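Local coordinates for mariner Mos1 transposase (Drosophila mauritiana, PDB 4MDA) that catalyses cut-and-paste movement of the Mos1 transposon, cutting and joining DNA with a catalytic domain that uses two divalent metal ions, at the RLT site. Coordinates in Å, arbitrary orientation; residue numbers count along the deposited sequence, not the author numbering.

The RLT site. Residues 36, 129-131, 155-156, 158, 164. With RLT (N-(4-fluorobenzyl)-5-hydroxy-1-methyl-2-(1-methyl-1-{[(5-methyl-1,3,4-oxadiazol-2-yl)carbonyl]amino}ethyl)-6-oxo-1,6-di hydropyrimidine-4-carboxamide), chain D; MN (manganese (II) ion), chain B; MN (manganese (II) ion), chain C.
Raltegravir (RLT), the integrase strand-transfer inhibitor, occupies the two-metal active site of the Mos1 catalytic domain, an RNase H-like fold whose DDD triad is Asp36, Asp129 and Asp164. At one end of the drug the fluorobenzyl ring lies along the loop of Asn130 and Ala131. Contact here is largely with backbone: Asn130 C is 3.4 Å from ring carbon CAJ of RLT, and Ala131 CA packs near CAL. A side chain as small as the methyl of Ala131 presumably leaves the ring able to lie close to the backbone.

Next come the three chelating oxygens. OAE, the carbonyl oxygen of the fluorobenzyl carboxamide, binds MN of chain B; OAH, the hydroxyl oxygen of the pyrimidinone, bridges both ions; and ring carbonyl OAG completes the chelate on MN of chain C. Opposite this row, the short carboxylates of the triad bring hard, anionic oxygens to the manganese. Asp36, on strand 32-41, has CG anti to the backbone N (chi1 -168°), and its carboxylate spans the pair, OD1 to MN of chain B at 2.2 Å and OD2 to MN of chain C at 2.1 Å. Asp129 has CG tucked between its own backbone N and carbonyl carbon (chi1 66°); OD2 binds MN of chain B, while OD1 turns aside to water 2 at 2.8 Å, itself a ligand of that near-octahedral ion. Asp164, on helix 162-175, grips MN of chain C with both oxygens, unequally, OD1 at 2.1 Å and OD2 at 2.4 Å, and the narrow bite contributes to the distorted six-coordinate shell. Bridged between two Mn(II) ions, OAH is likely to be bound deprotonated, although the protonation state is not seen.

Beside the pyrimidinone's carbonyl and N-methyl, Pro158 CB makes loose contact. Beyond the ring, the dimethyl-substituted linker folds back to the oxadiazole, which lies flat over the Tyr156 phenol ring, centroids 3.6 Å apart and planes 6° from parallel. A broad aromatic face suits this flat heterocycle.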
# COMPACT_ATOMS: atom_id res chain seq x y z
N ASP A 36 2.57 2.00 -0.75
CA ASP A 36 2.36 3.45 -0.76
C ASP A 36 3.70 4.10 -0.38
O ASP A 36 4.61 3.43 0.11
CB ASP A 36 1.35 3.78 0.32
CG ASP A 36 0.82 5.16 0.25
OD1 ASP A 36 0.59 5.68 -0.89
OD2 ASP A 36 0.54 5.66 1.38
N ASP A 129 -2.87 3.52 -4.33
CA ASP A 129 -3.76 4.66 -4.54
C ASP A 129 -3.62 5.25 -5.92
O ASP A 129 -2.78 4.86 -6.76
CB ASP A 129 -3.65 5.63 -3.35
CG ASP A 129 -2.31 6.30 -3.21
OD1 ASP A 129 -1.70 6.62 -4.22
OD2 ASP A 129 -1.89 6.59 -2.06
N ASN A 130 -4.47 6.19 -6.24
CA ASN A 130 -4.40 6.71 -7.58
C ASN A 130 -3.72 8.04 -7.72
O ASN A 130 -4.20 8.87 -8.49
CB ASN A 130 -5.80 6.72 -8.15
CG ASN A 130 -6.21 5.36 -8.63
OD1 ASN A 130 -5.46 4.70 -9.42
ND2 ASN A 130 -7.29 4.86 -8.09
N ALA A 131 -2.59 8.23 -7.02
CA ALA A 131 -1.58 9.26 -7.36
C ALA A 131 -1.32 9.25 -8.89
O ALA A 131 -1.29 8.19 -9.50
CB ALA A 131 -0.28 9.05 -6.61
N ALA A 155 -10.34 8.27 -4.02
CA ALA A 155 -9.63 9.42 -3.49
C ALA A 155 -9.92 9.69 -2.00
O ALA A 155 -11.00 9.37 -1.47
CB ALA A 155 -10.03 10.64 -4.33
N TYR A 156 -8.95 10.29 -1.34
CA TYR A 156 -9.03 10.68 0.04
C TYR A 156 -9.43 9.54 0.95
O TYR A 156 -10.22 9.75 1.88
CB TYR A 156 -10.05 11.82 0.17
CG TYR A 156 -9.49 13.15 -0.31
CD1 TYR A 156 -8.62 13.89 0.48
CD2 TYR A 156 -9.85 13.64 -1.57
CE1 TYR A 156 -8.09 15.10 0.03
CE2 TYR A 156 -9.31 14.83 -2.05
CZ TYR A 156 -8.45 15.56 -1.25
OH TYR A 156 -7.96 16.76 -1.75
N PRO A 158 -7.28 7.10 2.92
CA PRO A 158 -6.17 6.39 3.62
C PRO A 158 -6.74 5.46 4.70
O PRO A 158 -6.07 4.50 5.16
CB PRO A 158 -5.36 7.56 4.20
CG PRO A 158 -6.46 8.57 4.54
CD PRO A 158 -7.28 8.53 3.30
N ASP A 164 -1.60 2.97 5.00
CA ASP A 164 -1.88 4.16 5.81
C ASP A 164 -2.49 3.79 7.15
O ASP A 164 -1.94 4.19 8.20
CB ASP A 164 -2.71 5.15 4.99
CG ASP A 164 -1.90 5.84 3.91
OD1 ASP A 164 -0.77 6.30 4.21
OD2 ASP A 164 -2.36 5.95 2.74
CAA RLT D . -7.41 11.98 -4.17
CAB RLT D . -2.83 10.89 3.99
CAC RLT D . -4.84 12.85 2.83
CAD RLT D . -2.65 14.10 2.09
OAE RLT D . -1.01 9.56 -2.02
OAF RLT D . -5.82 11.55 0.24
OAG RLT D . -1.60 9.01 3.18
OAH RLT D . -0.94 8.33 0.60
FAI RLT D . -6.49 11.19 -6.65
CAJ RLT D . -4.77 10.25 -5.35
CAK RLT D . -4.78 12.60 -5.76
CAL RLT D . -3.58 10.39 -4.63
CAM RLT D . -3.61 12.75 -5.03
CAN RLT D . -1.75 11.78 -3.65
NAO RLT D . -6.01 14.11 -3.40
NAP RLT D . -5.35 14.29 -2.17
NAQ RLT D . -2.72 11.60 0.20
NAR RLT D . -2.06 11.58 -2.21
NAS RLT D . -4.33 13.38 0.46
OAT RLT D . -6.39 12.25 -2.18
CAU RLT D . -1.68 10.46 -1.58
CAV RLT D . -5.26 12.61 -0.16
CAW RLT D . -6.57 12.88 -3.34
CAX RLT D . -5.35 11.35 -5.95
CAY RLT D . -3.00 11.64 -4.45
CAZ RLT D . -1.60 9.48 0.78
CBA RLT D . -5.62 13.13 -1.50
CBB RLT D . -1.98 10.51 -0.18
CBC RLT D . -3.07 11.88 1.49
CBD RLT D . -1.95 9.76 2.18
NBE RLT D . -2.62 10.92 2.48
CBF RLT D . -3.85 13.27 1.77
MN MN B . -0.11 7.73 -1.30
MN MN C . -0.38 7.29 2.36
O HOH W 1 1.78 8.64 -0.64
O HOH W 2 0.70 7.62 -3.29
O HOH W 3 1.53 8.08 2.94